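Local coordinates for protein yesU (PDB 1OQ1) that is of unknown function but adopts a galectin-like fold, so a role in binding carbohydrate is possible though unproven, at residues D61-P71 with S159-K169. Residues are numbered along the deposited sequence; the frame is centred on the assembly and turned at random.
Sequences DGIIVTWDFSP and SPYRMKLIKDK
Asp61 OD1 takes hydrogen bonds from Lys167 NZ, the backbone N of Lys169 and the N of Gly62. Lys167 NZ forms a salt bridge with Asp61 OD1 at 2.8 Å, coming from well above the carboxylate plane. The backbone N of Lys169 reaches Asp61 OD1 at 2.9 Å on the syn side. Bends at chi2 (65°) and chi4 (65°) curl the Lys167 chain back, and its ammonium also bonds the carbonyls of Lys169 and Leu195. Gly62 and Ile63 together face Lys167 in a G1 beta bulge, with Gly62 at positive phi (71°).

Regular antiparallel pairing follows from Ile63 to Phe69. Ile64 CG1 lies beside Ile166 CG1, and its CG2 touches Lys164 CG at 3.7 Å. Val65 exchanges two backbone bonds with Leu165. Thr66 CG2 rests alongside the aliphatic part of Lys164. Trp67 turns its indole across Met163, a selenomethionine. Met163 CB sits 3.6 Å from the centroid of the six-membered ring, over its face, in a CH-pi contact. The indole NE1 donates a hydrogen bond to Tyr119 OH. On the other side of the sheet, Asp68 OD1 forms a salt bridge with Arg162 NE at 2.9 Å; as a hydrogen bond it is weak and bent, but water 1 also links Asp68 OD2 to Arg162 NH2. Phe69 CB packs on Met163 CG at 3.8 Å. The selenium is obliquely placed to the Phe69 ring, a Met-aromatic contact. Ser70 OG touches Ser159 and Pro160, which follows a cis peptide bond. Water 2 joins Pro71 O to Ser159 OG.

Trp67, Phe69 and Leu165 also pack on strand 76-86 of the second sheet. Two antiparallel sheets packed this way form the beta sandwich of the galectin-like, concanavalin-type fold.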
# COMPACT_ATOMS: atom_id res chain seq x y z
N ASP A 61 0.17 2.54 -15.41
CA ASP A 61 -0.92 1.61 -15.16
C ASP A 61 -0.40 0.29 -15.72
O ASP A 61 0.60 0.27 -16.44
CB ASP A 61 -2.16 2.06 -15.92
CG ASP A 61 -3.43 1.39 -15.43
OD1 ASP A 61 -3.34 0.44 -14.62
OD2 ASP A 61 -4.52 1.81 -15.88
N GLY A 62 -1.07 -0.82 -15.40
CA GLY A 62 -0.65 -2.11 -15.92
C GLY A 62 0.65 -2.59 -15.30
O GLY A 62 1.64 -2.81 -16.00
N ILE A 63 0.62 -2.79 -13.99
CA ILE A 63 1.82 -3.22 -13.27
C ILE A 63 1.53 -4.27 -12.22
O ILE A 63 0.39 -4.47 -11.81
CB ILE A 63 2.47 -2.02 -12.55
CG1 ILE A 63 1.42 -1.34 -11.65
CG2 ILE A 63 3.04 -1.03 -13.56
CD1 ILE A 63 1.98 -0.26 -10.73
N ILE A 64 2.58 -4.96 -11.79
CA ILE A 64 2.49 -5.96 -10.74
C ILE A 64 3.47 -5.48 -9.68
O ILE A 64 4.66 -5.32 -9.94
CB ILE A 64 2.87 -7.36 -11.25
CG1 ILE A 64 1.86 -7.81 -12.31
CG2 ILE A 64 2.89 -8.35 -10.08
CD1 ILE A 64 2.11 -9.20 -12.86
N VAL A 65 2.95 -5.22 -8.48
CA VAL A 65 3.73 -4.71 -7.36
C VAL A 65 3.98 -5.79 -6.33
O VAL A 65 3.05 -6.44 -5.87
CB VAL A 65 3.00 -3.52 -6.68
CG1 VAL A 65 3.86 -2.93 -5.57
CG2 VAL A 65 2.65 -2.46 -7.71
N THR A 66 5.25 -5.98 -5.96
CA THR A 66 5.61 -6.99 -4.99
C THR A 66 6.54 -6.46 -3.90
O THR A 66 7.29 -5.50 -4.11
CB THR A 66 6.33 -8.19 -5.67
OG1 THR A 66 7.46 -7.71 -6.42
CG2 THR A 66 5.37 -8.92 -6.61
N TRP A 67 6.45 -7.07 -2.73
CA TRP A 67 7.30 -6.70 -1.60
C TRP A 67 7.21 -7.75 -0.51
O TRP A 67 6.24 -8.51 -0.44
CB TRP A 67 6.92 -5.31 -1.06
CG TRP A 67 5.61 -5.21 -0.29
CD1 TRP A 67 5.46 -5.17 1.07
CD2 TRP A 67 4.30 -5.07 -0.84
NE1 TRP A 67 4.13 -5.01 1.40
CE2 TRP A 67 3.40 -4.95 0.25
CE3 TRP A 67 3.79 -5.03 -2.15
CZ2 TRP A 67 2.01 -4.79 0.06
CZ3 TRP A 67 2.41 -4.87 -2.33
CH2 TRP A 67 1.54 -4.75 -1.22
N ASP A 68 8.26 -7.82 0.32
CA ASP A 68 8.31 -8.75 1.44
C ASP A 68 7.83 -7.97 2.66
O ASP A 68 8.26 -6.84 2.88
CB ASP A 68 9.73 -9.25 1.66
CG ASP A 68 10.09 -10.43 0.77
OD1 ASP A 68 9.40 -10.65 -0.24
OD2 ASP A 68 11.06 -11.14 1.09
N PHE A 69 6.94 -8.58 3.45
CA PHE A 69 6.35 -7.95 4.63
C PHE A 69 6.47 -8.80 5.88
O PHE A 69 6.18 -10.00 5.85
CB PHE A 69 4.87 -7.67 4.36
CG PHE A 69 4.11 -7.17 5.56
CD1 PHE A 69 4.29 -5.87 6.02
CD2 PHE A 69 3.19 -7.99 6.21
CE1 PHE A 69 3.57 -5.39 7.11
CE2 PHE A 69 2.46 -7.52 7.30
CZ PHE A 69 2.65 -6.22 7.76
N SER A 70 6.88 -8.19 6.99
CA SER A 70 7.01 -8.89 8.26
C SER A 70 6.35 -8.10 9.39
O SER A 70 6.82 -7.02 9.75
CB SER A 70 8.49 -9.09 8.61
OG SER A 70 9.18 -9.78 7.60
N PRO A 71 5.24 -8.61 9.95
CA PRO A 71 4.57 -7.90 11.04
C PRO A 71 5.36 -8.22 12.31
O PRO A 71 5.48 -9.38 12.70
CB PRO A 71 3.18 -8.52 11.04
CG PRO A 71 3.45 -9.94 10.65
CD PRO A 71 4.47 -9.80 9.53
N SER A 159 7.72 -15.01 9.08
CA SER A 159 8.08 -13.95 8.15
C SER A 159 9.37 -14.19 7.36
O SER A 159 10.24 -14.93 7.79
CB SER A 159 8.20 -12.63 8.93
OG SER A 159 6.98 -12.30 9.57
N PRO A 160 9.50 -13.53 6.20
CA PRO A 160 8.51 -12.60 5.65
C PRO A 160 7.43 -13.25 4.78
O PRO A 160 7.54 -14.42 4.40
CB PRO A 160 9.36 -11.63 4.85
CG PRO A 160 10.40 -12.55 4.28
CD PRO A 160 10.77 -13.43 5.46
N TYR A 161 6.41 -12.47 4.45
CA TYR A 161 5.31 -12.92 3.60
C TYR A 161 5.46 -12.24 2.24
O TYR A 161 5.84 -11.07 2.16
CB TYR A 161 3.97 -12.58 4.26
CG TYR A 161 3.73 -13.37 5.53
CD1 TYR A 161 3.07 -14.60 5.48
CD2 TYR A 161 4.23 -12.94 6.75
CE1 TYR A 161 2.92 -15.39 6.63
CE2 TYR A 161 4.09 -13.72 7.91
CZ TYR A 161 3.44 -14.94 7.83
OH TYR A 161 3.35 -15.75 8.95
N ARG A 162 5.17 -12.97 1.17
CA ARG A 162 5.28 -12.46 -0.20
C ARG A 162 3.98 -11.81 -0.67
O ARG A 162 2.99 -12.49 -0.92
CB ARG A 162 5.68 -13.59 -1.15
CG ARG A 162 7.16 -13.97 -1.11
CD ARG A 162 8.00 -12.91 -1.83
NE ARG A 162 9.44 -13.13 -1.74
CZ ARG A 162 10.12 -14.06 -2.40
NH1 ARG A 162 9.50 -14.90 -3.22
NH2 ARG A 162 11.44 -14.14 -2.26
N MSE A 163 4.00 -10.48 -0.76
CA MSE A 163 2.82 -9.71 -1.16
C MSE A 163 2.88 -9.39 -2.65
O MSE A 163 3.93 -9.02 -3.16
CB MSE A 163 2.79 -8.40 -0.36
CG MSE A 163 3.31 -8.56 1.05
SE MSE A 163 2.18 -9.61 2.20
CE MSE A 163 2.60 -11.40 1.70
N LYS A 164 1.75 -9.54 -3.35
CA LYS A 164 1.71 -9.26 -4.78
C LYS A 164 0.39 -8.59 -5.16
O LYS A 164 -0.68 -9.09 -4.84
CB LYS A 164 1.88 -10.55 -5.59
CG LYS A 164 1.88 -10.32 -7.11
CD LYS A 164 2.11 -11.60 -7.91
CE LYS A 164 3.53 -12.12 -7.75
NZ LYS A 164 3.79 -13.33 -8.60
N LEU A 165 0.50 -7.46 -5.84
CA LEU A 165 -0.65 -6.67 -6.25
C LEU A 165 -0.64 -6.41 -7.75
O LEU A 165 0.38 -5.98 -8.30
CB LEU A 165 -0.62 -5.33 -5.51
CG LEU A 165 -1.74 -4.34 -5.83
CD1 LEU A 165 -3.03 -4.81 -5.19
CD2 LEU A 165 -1.37 -2.96 -5.31
N ILE A 166 -1.76 -6.67 -8.42
CA ILE A 166 -1.88 -6.41 -9.85
C ILE A 166 -2.81 -5.22 -10.06
O ILE A 166 -3.89 -5.16 -9.47
CB ILE A 166 -2.49 -7.62 -10.62
CG1 ILE A 166 -1.59 -8.85 -10.47
CG2 ILE A 166 -2.66 -7.26 -12.10
CD1 ILE A 166 -2.21 -10.10 -11.06
N LYS A 167 -2.38 -4.28 -10.90
CA LYS A 167 -3.17 -3.09 -11.23
C LYS A 167 -3.13 -2.93 -12.75
O LYS A 167 -2.08 -2.64 -13.32
CB LYS A 167 -2.58 -1.85 -10.55
CG LYS A 167 -3.16 -0.52 -11.04
CD LYS A 167 -4.63 -0.39 -10.69
CE LYS A 167 -5.18 0.95 -11.16
NZ LYS A 167 -5.17 1.09 -12.64
N ASP A 168 -4.28 -3.11 -13.39
CA ASP A 168 -4.35 -3.01 -14.84
C ASP A 168 -5.69 -2.40 -15.21
O ASP A 168 -6.71 -3.09 -15.33
CB ASP A 168 -4.21 -4.42 -15.44
CG ASP A 168 -4.19 -4.40 -16.95
OD1 ASP A 168 -4.00 -3.31 -17.54
OD2 ASP A 168 -4.35 -5.48 -17.56
N LYS A 169 -5.68 -1.07 -15.36
CA LYS A 169 -6.87 -0.31 -15.66
C LYS A 169 -7.90 -0.58 -14.56
O LYS A 169 -7.60 -0.37 -13.39
CB LYS A 169 -7.40 -0.66 -17.06
CG LYS A 169 -6.45 -0.19 -18.16
CD LYS A 169 -7.06 -0.28 -19.55
CE LYS A 169 -6.10 0.26 -20.60
NZ LYS A 169 -4.84 -0.53 -20.67
O HOH W 1 12.43 -11.34 -1.15
O HOH W 2 7.33 -11.20 11.92